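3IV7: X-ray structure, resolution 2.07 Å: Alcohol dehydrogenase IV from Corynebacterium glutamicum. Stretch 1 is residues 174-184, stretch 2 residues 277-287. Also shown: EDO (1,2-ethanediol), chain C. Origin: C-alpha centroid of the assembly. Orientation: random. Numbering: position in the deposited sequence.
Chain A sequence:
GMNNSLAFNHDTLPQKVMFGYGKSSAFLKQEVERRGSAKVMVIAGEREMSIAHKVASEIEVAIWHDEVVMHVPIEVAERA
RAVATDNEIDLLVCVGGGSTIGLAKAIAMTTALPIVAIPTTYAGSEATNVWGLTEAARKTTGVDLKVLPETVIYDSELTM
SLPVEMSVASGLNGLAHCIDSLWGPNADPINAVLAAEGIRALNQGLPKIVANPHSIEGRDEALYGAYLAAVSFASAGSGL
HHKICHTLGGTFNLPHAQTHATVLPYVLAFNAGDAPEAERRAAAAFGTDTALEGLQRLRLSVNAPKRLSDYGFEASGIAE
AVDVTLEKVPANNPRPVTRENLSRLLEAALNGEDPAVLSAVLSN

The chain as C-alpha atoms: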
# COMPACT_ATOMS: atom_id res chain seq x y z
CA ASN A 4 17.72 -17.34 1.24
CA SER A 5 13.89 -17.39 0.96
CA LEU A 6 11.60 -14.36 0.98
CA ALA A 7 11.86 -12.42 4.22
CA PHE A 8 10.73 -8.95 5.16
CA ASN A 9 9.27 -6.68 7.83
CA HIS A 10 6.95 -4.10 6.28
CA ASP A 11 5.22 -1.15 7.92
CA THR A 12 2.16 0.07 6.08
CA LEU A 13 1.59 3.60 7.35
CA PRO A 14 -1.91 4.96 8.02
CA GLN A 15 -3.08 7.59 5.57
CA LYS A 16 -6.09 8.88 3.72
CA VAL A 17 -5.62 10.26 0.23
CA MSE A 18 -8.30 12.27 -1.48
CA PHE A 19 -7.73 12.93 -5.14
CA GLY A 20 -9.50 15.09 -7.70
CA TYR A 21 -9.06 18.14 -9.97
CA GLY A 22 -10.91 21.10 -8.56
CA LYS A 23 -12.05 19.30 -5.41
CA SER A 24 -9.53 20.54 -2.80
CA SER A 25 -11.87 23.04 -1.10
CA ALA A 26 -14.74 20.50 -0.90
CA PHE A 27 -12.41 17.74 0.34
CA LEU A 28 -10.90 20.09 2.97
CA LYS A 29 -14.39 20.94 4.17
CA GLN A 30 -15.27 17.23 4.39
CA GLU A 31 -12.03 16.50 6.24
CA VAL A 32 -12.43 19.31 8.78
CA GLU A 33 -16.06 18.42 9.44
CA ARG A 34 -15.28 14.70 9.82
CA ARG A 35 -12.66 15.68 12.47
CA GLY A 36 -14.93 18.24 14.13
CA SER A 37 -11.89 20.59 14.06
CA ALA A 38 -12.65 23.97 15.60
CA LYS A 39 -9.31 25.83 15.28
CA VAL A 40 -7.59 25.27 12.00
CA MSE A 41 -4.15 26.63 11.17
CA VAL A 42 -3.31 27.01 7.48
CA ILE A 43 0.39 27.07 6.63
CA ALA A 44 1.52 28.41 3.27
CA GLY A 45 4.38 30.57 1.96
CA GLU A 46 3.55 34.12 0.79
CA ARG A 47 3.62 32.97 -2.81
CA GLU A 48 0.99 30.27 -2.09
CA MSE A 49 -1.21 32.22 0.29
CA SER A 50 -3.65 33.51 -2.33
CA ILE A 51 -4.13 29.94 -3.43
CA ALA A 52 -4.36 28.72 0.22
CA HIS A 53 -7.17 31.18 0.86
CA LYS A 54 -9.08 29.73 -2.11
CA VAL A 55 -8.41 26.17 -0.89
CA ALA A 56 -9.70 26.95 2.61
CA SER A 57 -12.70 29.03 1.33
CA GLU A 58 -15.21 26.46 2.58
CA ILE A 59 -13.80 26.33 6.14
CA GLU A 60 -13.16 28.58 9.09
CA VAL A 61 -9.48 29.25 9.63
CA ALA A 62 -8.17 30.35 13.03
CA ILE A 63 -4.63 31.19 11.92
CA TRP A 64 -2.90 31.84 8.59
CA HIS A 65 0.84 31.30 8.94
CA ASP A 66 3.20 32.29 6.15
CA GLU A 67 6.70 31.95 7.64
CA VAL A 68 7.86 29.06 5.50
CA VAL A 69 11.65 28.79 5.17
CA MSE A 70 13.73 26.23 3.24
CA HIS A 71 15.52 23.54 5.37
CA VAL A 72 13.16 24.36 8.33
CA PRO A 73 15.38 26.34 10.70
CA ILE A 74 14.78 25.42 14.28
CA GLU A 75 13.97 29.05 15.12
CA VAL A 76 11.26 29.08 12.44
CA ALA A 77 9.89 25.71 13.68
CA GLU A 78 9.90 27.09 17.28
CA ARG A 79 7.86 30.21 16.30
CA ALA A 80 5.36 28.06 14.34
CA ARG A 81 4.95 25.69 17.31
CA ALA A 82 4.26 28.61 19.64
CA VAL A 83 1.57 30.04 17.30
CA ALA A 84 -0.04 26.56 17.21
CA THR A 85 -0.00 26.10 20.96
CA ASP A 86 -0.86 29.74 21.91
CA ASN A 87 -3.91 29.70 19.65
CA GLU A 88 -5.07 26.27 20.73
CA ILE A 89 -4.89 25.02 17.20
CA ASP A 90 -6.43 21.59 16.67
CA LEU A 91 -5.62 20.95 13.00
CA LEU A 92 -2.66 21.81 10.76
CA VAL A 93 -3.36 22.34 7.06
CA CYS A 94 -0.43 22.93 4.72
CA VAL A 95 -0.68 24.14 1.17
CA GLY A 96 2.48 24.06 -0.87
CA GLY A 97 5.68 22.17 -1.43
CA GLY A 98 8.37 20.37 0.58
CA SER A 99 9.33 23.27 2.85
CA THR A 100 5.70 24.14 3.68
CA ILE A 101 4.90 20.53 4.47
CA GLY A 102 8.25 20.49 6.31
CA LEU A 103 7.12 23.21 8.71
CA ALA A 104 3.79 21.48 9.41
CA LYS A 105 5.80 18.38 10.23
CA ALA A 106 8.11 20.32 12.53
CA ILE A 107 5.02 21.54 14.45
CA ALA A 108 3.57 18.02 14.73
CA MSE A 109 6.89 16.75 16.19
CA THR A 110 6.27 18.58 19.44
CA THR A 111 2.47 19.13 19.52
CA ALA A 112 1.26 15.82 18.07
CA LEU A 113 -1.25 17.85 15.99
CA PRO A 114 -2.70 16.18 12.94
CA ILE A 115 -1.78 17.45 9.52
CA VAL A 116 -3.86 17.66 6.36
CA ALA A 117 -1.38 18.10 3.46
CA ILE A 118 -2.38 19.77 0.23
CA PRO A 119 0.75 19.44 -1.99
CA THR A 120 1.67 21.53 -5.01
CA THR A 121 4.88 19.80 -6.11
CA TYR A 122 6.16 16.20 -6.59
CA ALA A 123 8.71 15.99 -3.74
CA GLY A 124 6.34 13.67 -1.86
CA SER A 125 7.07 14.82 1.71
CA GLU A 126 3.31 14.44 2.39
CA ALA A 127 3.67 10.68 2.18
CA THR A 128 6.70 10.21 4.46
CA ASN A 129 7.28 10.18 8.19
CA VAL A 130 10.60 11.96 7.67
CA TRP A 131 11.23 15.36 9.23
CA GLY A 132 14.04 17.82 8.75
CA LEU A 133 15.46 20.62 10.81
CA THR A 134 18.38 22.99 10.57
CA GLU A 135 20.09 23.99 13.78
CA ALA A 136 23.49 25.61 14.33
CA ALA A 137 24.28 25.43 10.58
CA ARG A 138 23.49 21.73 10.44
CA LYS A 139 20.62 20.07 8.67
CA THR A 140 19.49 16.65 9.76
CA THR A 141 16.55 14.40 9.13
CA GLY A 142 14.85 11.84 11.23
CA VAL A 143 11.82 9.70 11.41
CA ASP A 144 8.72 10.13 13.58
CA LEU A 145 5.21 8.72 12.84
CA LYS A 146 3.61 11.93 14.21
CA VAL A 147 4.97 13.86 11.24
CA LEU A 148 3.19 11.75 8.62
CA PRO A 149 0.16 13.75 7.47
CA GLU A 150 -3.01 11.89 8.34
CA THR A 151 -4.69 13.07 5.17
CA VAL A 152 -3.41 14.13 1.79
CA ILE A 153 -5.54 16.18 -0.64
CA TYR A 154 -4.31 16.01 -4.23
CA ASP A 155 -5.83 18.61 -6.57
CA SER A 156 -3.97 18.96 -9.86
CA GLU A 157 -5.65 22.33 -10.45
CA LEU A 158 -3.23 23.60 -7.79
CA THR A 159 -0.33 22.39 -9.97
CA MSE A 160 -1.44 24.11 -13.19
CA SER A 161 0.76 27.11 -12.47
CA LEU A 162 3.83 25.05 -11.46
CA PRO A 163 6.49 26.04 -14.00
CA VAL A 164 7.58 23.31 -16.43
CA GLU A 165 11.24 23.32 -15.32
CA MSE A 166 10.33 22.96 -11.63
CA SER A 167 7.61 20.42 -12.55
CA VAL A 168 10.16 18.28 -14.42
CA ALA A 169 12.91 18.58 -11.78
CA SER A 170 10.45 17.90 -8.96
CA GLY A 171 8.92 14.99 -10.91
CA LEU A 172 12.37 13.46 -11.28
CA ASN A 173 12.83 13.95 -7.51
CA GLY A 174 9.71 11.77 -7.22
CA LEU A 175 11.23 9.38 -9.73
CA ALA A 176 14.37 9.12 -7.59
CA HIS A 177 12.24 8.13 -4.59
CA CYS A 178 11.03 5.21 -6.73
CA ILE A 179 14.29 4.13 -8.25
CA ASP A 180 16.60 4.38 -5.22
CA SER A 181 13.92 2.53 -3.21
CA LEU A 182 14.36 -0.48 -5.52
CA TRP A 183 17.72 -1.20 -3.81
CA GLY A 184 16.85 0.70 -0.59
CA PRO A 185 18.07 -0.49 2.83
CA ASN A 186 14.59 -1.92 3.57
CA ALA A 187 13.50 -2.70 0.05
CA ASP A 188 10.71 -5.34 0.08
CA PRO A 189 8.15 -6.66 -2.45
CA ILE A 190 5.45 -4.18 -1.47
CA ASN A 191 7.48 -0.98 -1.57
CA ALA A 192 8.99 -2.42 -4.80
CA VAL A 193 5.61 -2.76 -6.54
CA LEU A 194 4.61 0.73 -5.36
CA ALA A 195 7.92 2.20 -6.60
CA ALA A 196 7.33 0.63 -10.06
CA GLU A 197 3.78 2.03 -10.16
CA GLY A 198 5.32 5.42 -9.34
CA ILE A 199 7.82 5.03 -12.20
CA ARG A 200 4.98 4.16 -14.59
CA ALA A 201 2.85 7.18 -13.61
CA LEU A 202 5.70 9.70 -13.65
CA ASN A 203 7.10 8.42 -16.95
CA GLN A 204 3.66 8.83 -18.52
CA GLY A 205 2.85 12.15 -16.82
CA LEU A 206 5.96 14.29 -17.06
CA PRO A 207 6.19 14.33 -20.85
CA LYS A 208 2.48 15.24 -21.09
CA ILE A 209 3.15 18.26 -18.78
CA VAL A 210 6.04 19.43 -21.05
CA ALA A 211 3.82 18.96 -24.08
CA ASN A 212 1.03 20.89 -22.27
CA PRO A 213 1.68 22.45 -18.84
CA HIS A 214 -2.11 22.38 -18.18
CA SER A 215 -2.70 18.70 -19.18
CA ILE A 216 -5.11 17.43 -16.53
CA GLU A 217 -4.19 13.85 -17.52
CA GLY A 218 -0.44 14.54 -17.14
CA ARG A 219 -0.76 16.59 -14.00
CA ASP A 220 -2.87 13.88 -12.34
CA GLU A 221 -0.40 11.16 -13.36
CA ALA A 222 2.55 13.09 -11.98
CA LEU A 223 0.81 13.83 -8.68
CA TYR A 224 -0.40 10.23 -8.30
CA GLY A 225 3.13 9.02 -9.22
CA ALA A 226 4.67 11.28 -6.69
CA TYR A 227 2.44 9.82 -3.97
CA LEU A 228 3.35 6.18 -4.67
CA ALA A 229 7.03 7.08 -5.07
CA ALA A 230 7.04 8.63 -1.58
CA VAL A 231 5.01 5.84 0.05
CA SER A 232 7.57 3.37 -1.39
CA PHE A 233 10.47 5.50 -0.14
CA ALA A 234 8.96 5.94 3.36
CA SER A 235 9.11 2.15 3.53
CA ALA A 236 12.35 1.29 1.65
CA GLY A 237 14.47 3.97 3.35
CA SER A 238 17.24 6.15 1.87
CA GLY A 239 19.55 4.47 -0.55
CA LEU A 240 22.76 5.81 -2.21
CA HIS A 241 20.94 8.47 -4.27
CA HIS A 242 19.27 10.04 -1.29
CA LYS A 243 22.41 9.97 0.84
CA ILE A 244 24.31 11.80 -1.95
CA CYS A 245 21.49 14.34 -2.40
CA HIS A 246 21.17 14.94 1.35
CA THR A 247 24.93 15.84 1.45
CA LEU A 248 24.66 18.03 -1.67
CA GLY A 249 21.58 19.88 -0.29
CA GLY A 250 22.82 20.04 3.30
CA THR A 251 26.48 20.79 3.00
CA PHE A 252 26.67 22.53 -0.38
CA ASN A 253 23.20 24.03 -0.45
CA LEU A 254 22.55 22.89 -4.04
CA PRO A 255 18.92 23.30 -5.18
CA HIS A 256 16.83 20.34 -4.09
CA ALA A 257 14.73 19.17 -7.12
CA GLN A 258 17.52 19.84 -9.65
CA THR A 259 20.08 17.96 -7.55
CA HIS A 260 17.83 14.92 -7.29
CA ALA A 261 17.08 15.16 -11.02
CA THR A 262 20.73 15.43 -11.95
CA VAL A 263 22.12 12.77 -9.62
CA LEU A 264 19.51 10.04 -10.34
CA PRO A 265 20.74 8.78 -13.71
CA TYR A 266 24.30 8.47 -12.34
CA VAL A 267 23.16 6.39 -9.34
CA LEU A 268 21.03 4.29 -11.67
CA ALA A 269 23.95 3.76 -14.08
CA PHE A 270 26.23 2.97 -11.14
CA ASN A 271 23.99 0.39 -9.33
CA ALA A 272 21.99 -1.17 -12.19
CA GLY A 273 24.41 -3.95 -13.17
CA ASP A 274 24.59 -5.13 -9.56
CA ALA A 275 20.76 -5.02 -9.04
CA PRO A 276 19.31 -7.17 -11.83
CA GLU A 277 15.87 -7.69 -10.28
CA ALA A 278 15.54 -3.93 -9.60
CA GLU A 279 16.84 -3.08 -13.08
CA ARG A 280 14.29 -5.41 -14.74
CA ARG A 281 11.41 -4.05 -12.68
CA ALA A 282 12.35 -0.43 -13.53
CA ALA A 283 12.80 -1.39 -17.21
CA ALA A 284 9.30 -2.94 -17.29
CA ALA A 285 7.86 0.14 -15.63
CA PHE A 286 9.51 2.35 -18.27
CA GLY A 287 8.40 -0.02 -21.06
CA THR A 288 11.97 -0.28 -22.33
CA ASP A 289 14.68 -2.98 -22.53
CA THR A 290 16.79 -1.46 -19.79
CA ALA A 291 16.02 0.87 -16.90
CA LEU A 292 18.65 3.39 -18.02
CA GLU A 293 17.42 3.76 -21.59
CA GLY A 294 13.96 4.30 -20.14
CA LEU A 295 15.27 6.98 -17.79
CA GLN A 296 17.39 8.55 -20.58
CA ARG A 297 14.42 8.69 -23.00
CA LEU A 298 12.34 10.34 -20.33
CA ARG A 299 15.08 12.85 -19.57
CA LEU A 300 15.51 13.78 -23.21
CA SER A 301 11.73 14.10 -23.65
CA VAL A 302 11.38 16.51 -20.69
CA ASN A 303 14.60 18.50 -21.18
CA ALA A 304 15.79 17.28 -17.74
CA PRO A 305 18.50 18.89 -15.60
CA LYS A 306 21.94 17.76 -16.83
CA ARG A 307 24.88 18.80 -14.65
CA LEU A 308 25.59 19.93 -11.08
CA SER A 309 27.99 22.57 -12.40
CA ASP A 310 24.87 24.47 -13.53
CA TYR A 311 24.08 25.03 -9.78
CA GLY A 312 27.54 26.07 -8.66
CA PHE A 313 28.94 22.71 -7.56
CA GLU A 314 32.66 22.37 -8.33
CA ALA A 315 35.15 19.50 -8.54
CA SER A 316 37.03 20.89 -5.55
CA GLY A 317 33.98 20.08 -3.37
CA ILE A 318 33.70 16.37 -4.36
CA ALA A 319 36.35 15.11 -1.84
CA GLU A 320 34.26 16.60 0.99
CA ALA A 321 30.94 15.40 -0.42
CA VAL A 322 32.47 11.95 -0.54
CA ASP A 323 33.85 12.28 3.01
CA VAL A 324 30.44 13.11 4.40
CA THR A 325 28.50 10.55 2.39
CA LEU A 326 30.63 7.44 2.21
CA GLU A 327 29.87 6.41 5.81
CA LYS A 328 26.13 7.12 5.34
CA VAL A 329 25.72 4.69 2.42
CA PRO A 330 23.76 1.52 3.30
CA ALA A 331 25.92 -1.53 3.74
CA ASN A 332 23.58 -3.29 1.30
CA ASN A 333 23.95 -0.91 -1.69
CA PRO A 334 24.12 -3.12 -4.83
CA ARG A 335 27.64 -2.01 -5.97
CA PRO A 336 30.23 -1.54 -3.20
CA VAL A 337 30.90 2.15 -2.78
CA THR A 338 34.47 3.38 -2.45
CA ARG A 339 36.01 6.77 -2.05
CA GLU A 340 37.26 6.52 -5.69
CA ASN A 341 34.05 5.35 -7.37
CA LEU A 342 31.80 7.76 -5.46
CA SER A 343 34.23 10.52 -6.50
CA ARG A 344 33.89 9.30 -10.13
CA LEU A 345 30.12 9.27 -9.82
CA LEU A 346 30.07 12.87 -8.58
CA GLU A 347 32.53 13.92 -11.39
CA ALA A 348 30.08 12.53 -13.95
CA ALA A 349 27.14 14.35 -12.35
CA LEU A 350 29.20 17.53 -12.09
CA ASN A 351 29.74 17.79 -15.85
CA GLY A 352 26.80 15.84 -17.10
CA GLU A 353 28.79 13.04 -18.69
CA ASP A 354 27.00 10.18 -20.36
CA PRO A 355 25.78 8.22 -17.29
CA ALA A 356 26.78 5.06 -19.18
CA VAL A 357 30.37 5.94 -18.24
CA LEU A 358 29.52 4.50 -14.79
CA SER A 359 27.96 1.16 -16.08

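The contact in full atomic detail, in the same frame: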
# COMPACT_ATOMS: atom_id res chain seq x y z
N GLY A 174 10.68 12.83 -7.50
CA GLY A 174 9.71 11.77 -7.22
C GLY A 174 10.16 10.46 -7.84
O GLY A 174 10.10 9.43 -7.21
N LEU A 175 10.71 10.55 -9.06
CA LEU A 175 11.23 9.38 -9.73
C LEU A 175 12.41 8.74 -8.96
O LEU A 175 12.52 7.51 -8.92
CB LEU A 175 11.62 9.70 -11.17
CG LEU A 175 11.71 8.51 -12.09
CD1 LEU A 175 10.38 7.80 -12.11
CD2 LEU A 175 12.16 8.94 -13.57
N ALA A 176 13.25 9.58 -8.35
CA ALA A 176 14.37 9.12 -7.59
C ALA A 176 13.90 8.35 -6.37
O ALA A 176 14.50 7.34 -6.01
CB ALA A 176 15.24 10.27 -7.18
N HIS A 177 12.83 8.84 -5.73
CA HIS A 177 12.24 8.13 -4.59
C HIS A 177 11.91 6.70 -5.03
O HIS A 177 12.21 5.75 -4.33
CB HIS A 177 10.96 8.83 -4.07
CG HIS A 177 11.21 10.15 -3.40
ND1 HIS A 177 12.38 10.45 -2.73
CD2 HIS A 177 10.37 11.20 -3.17
CE1 HIS A 177 12.29 11.65 -2.20
NE2 HIS A 177 11.08 12.13 -2.44
N CYS A 178 11.36 6.54 -6.24
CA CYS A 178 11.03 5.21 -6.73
C CYS A 178 12.26 4.39 -6.97
O CYS A 178 12.38 3.29 -6.49
CB CYS A 178 10.26 5.27 -8.05
SG CYS A 178 8.73 6.10 -8.02
N ILE A 179 13.15 4.91 -7.79
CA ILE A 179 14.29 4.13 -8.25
C ILE A 179 15.27 3.74 -7.15
O ILE A 179 15.63 2.58 -7.02
CB ILE A 179 15.00 4.81 -9.45
CG1 ILE A 179 14.03 4.80 -10.66
CG2 ILE A 179 16.31 4.02 -9.80
CD1 ILE A 179 14.50 5.55 -11.93
N ASP A 180 15.68 4.69 -6.32
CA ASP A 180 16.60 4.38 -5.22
C ASP A 180 15.97 3.35 -4.27
O ASP A 180 16.67 2.47 -3.74
CB ASP A 180 16.93 5.62 -4.46
CG ASP A 180 18.27 5.58 -3.77
OD1 ASP A 180 19.23 4.88 -4.25
OD2 ASP A 180 18.40 6.35 -2.79
N SER A 181 14.64 3.43 -4.11
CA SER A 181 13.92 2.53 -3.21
C SER A 181 14.00 1.06 -3.66
O SER A 181 13.89 0.14 -2.84
CB SER A 181 12.47 2.98 -3.06
OG SER A 181 12.37 4.17 -2.24
N LEU A 182 14.22 0.85 -4.97
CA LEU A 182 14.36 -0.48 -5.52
C LEU A 182 15.55 -1.27 -4.96
O LEU A 182 15.53 -2.49 -4.99
CB LEU A 182 14.41 -0.44 -7.05
CG LEU A 182 13.10 0.06 -7.71
CD1 LEU A 182 13.23 0.12 -9.21
CD2 LEU A 182 11.92 -0.82 -7.28
N TRP A 183 16.59 -0.56 -4.50
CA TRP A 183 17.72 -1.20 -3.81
C TRP A 183 17.91 -0.51 -2.43
O TRP A 183 19.01 -0.46 -1.89
CB TRP A 183 19.02 -1.14 -4.66
CG TRP A 183 19.28 0.19 -5.19
CD1 TRP A 183 19.59 1.32 -4.48
CD2 TRP A 183 19.18 0.61 -6.56
NE1 TRP A 183 19.66 2.41 -5.31
CE2 TRP A 183 19.41 2.00 -6.59
CE3 TRP A 183 18.90 -0.04 -7.75
CZ2 TRP A 183 19.38 2.74 -7.76
CZ3 TRP A 183 18.89 0.68 -8.92
CH2 TRP A 183 19.12 2.06 -8.91
N GLY A 184 16.81 0.01 -1.88
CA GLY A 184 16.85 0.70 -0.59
C GLY A 184 17.26 -0.23 0.55
O GLY A 184 17.23 -1.46 0.39
N GLU A 277 17.31 -7.63 -10.51
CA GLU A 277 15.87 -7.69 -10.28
C GLU A 277 15.28 -6.27 -10.28
O GLU A 277 14.26 -6.03 -10.89
CB GLU A 277 15.55 -8.42 -8.97
CG GLU A 277 15.99 -9.90 -8.98
CD GLU A 277 15.40 -10.74 -7.84
OE1 GLU A 277 14.30 -10.40 -7.33
OE2 GLU A 277 16.01 -11.78 -7.50
N ALA A 278 15.97 -5.34 -9.61
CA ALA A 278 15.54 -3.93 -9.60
C ALA A 278 15.56 -3.35 -11.00
O ALA A 278 14.58 -2.75 -11.45
CB ALA A 278 16.42 -3.12 -8.69
N GLU A 279 16.67 -3.59 -11.72
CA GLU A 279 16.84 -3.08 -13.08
C GLU A 279 15.71 -3.59 -14.00
O GLU A 279 15.15 -2.83 -14.78
CB GLU A 279 18.22 -3.50 -13.64
CG GLU A 279 18.70 -2.74 -14.88
CD GLU A 279 18.04 -3.20 -16.19
OE1 GLU A 279 17.62 -4.36 -16.28
OE2 GLU A 279 17.94 -2.38 -17.12
N ARG A 280 15.34 -4.86 -13.87
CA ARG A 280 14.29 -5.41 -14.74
C ARG A 280 12.91 -4.85 -14.38
O ARG A 280 12.10 -4.56 -15.25
CB ARG A 280 14.30 -6.94 -14.72
CG ARG A 280 15.54 -7.55 -15.42
CD ARG A 280 15.41 -9.07 -15.59
NE ARG A 280 15.04 -9.77 -14.35
CZ ARG A 280 15.89 -10.34 -13.49
NH1 ARG A 280 17.20 -10.30 -13.69
NH2 ARG A 280 15.42 -10.96 -12.41
N ARG A 281 12.66 -4.64 -13.10
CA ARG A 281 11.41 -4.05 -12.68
C ARG A 281 11.29 -2.60 -13.20
O ARG A 281 10.26 -2.21 -13.72
CB ARG A 281 11.28 -4.10 -11.16
CG ARG A 281 9.90 -3.76 -10.68
CD ARG A 281 9.87 -3.50 -9.21
NE ARG A 281 9.95 -4.72 -8.41
CZ ARG A 281 8.92 -5.51 -8.10
NH1 ARG A 281 7.70 -5.25 -8.57
NH2 ARG A 281 9.13 -6.58 -7.34
N ALA A 282 12.36 -1.83 -13.07
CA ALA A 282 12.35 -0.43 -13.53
C ALA A 282 12.15 -0.40 -15.06
O ALA A 282 11.31 0.33 -15.58
CB ALA A 282 13.66 0.27 -13.12
N ALA A 283 12.91 -1.24 -15.76
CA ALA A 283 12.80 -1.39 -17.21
C ALA A 283 11.36 -1.65 -17.64
O ALA A 283 10.85 -0.98 -18.52
CB ALA A 283 13.73 -2.53 -17.71
N ALA A 284 10.71 -2.63 -17.01
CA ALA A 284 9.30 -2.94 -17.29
C ALA A 284 8.40 -1.72 -17.05
O ALA A 284 7.49 -1.44 -17.82
CB ALA A 284 8.84 -4.10 -16.44
N ALA A 285 8.65 -1.02 -15.96
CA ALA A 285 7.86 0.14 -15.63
C ALA A 285 8.03 1.24 -16.67
O ALA A 285 7.10 1.97 -16.93
CB ALA A 285 8.22 0.64 -14.25
N PHE A 286 9.24 1.37 -17.21
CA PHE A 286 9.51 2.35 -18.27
C PHE A 286 8.99 1.87 -19.62
O PHE A 286 8.75 2.66 -20.51
CB PHE A 286 11.01 2.66 -18.39
CG PHE A 286 11.52 3.69 -17.39
CD1 PHE A 286 11.07 4.98 -17.44
CD2 PHE A 286 12.50 3.36 -16.48
CE1 PHE A 286 11.54 5.93 -16.54
CE2 PHE A 286 12.97 4.30 -15.57
CZ PHE A 286 12.52 5.56 -15.61
N GLY A 287 8.85 0.55 -19.78
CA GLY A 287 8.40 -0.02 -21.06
C GLY A 287 9.55 -0.09 -22.06
O GLY A 287 9.35 -0.01 -23.25
C1 EDO C . 13.44 -5.88 -7.30
O1 EDO C . 12.72 -4.66 -7.08
C2 EDO C . 13.07 -6.89 -6.23
O2 EDO C . 11.86 -7.54 -6.61

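Leu 182 is the centre of this contact, covered by the second stretch more than any other residue of the first. Its CB lies 3.7 Å from CB of Ala 278, its CD1 3.9 Å from CB of Ala 282, and its CD2 3.9 Å from CD of Arg 281, so one extended side chain (chi1 m, chi2 t) meets three residues of the second helix. Ala 278 and Ala 282 are one helical turn apart, and both turn CA-to-CB toward the first stretch. The backbones come nearest at CA of Leu 182 and CA of Ala 278, 5.5 Å apart, where the alanine methyl leaves little between them; CA of Ile 179 and CA of Ala 282 are 7.2 Å apart.

Along the contact from Leu 182, the wider spacing is bridged by larger side chains. Phe 286 sets off sideways, but its ring reaches the first helix, with CZ 4.0 Å from CD2 of Leu 175 and CE2 4.1 Å from CD1 of Ile 179. Both methyl groups sit at the ring edge, near its plane. At the other end, Trp 183 approaches Ala 278 obliquely, with CE3 4.1 Å from the alanine CB. The indole is also held within its own stretch, where Trp 183 NE1 donates a hydrogen bond to OD1 of Asp 180 (2.7 Å).

Within each stretch the backbone is held by its own helical and turn hydrogen bonds. In the second helix, i to i+4 bonds run regularly up to Phe 286 N to Ala 282 O (2.8 Å); Gly 287 then leaves helical geometry with positive phi, a conformation that favours glycine. In the first, a type I turn spans Ser 181 to Gly 184, with Gly 184 N bonded to Ser 181 O (3.1 Å), while Ser 181 OG donates to the carbonyl O of His 177 (2.6 Å). No hydrogen bond crosses between the stretches; their contact is one of apolar packing, burying about 300 Å² in all.

The polar edge belongs to Arg 281. Its aliphatic part packs on Leu 182, while its charged end binds 1,2-ethanediol, probably from the crystallisation liquor. Arg 281 NE donates to EDO O1 (3.1 Å) and Arg 281 NH2 to EDO O2 (3.0 Å), a two-point grip in which the diol's vicinal oxygens match two neighbouring N-H donors. The diol also touches the second helix, its C1 lying 3.5 Å from Ala 278 N, and its O1 is 3.9 Å from Leu 182 CD2.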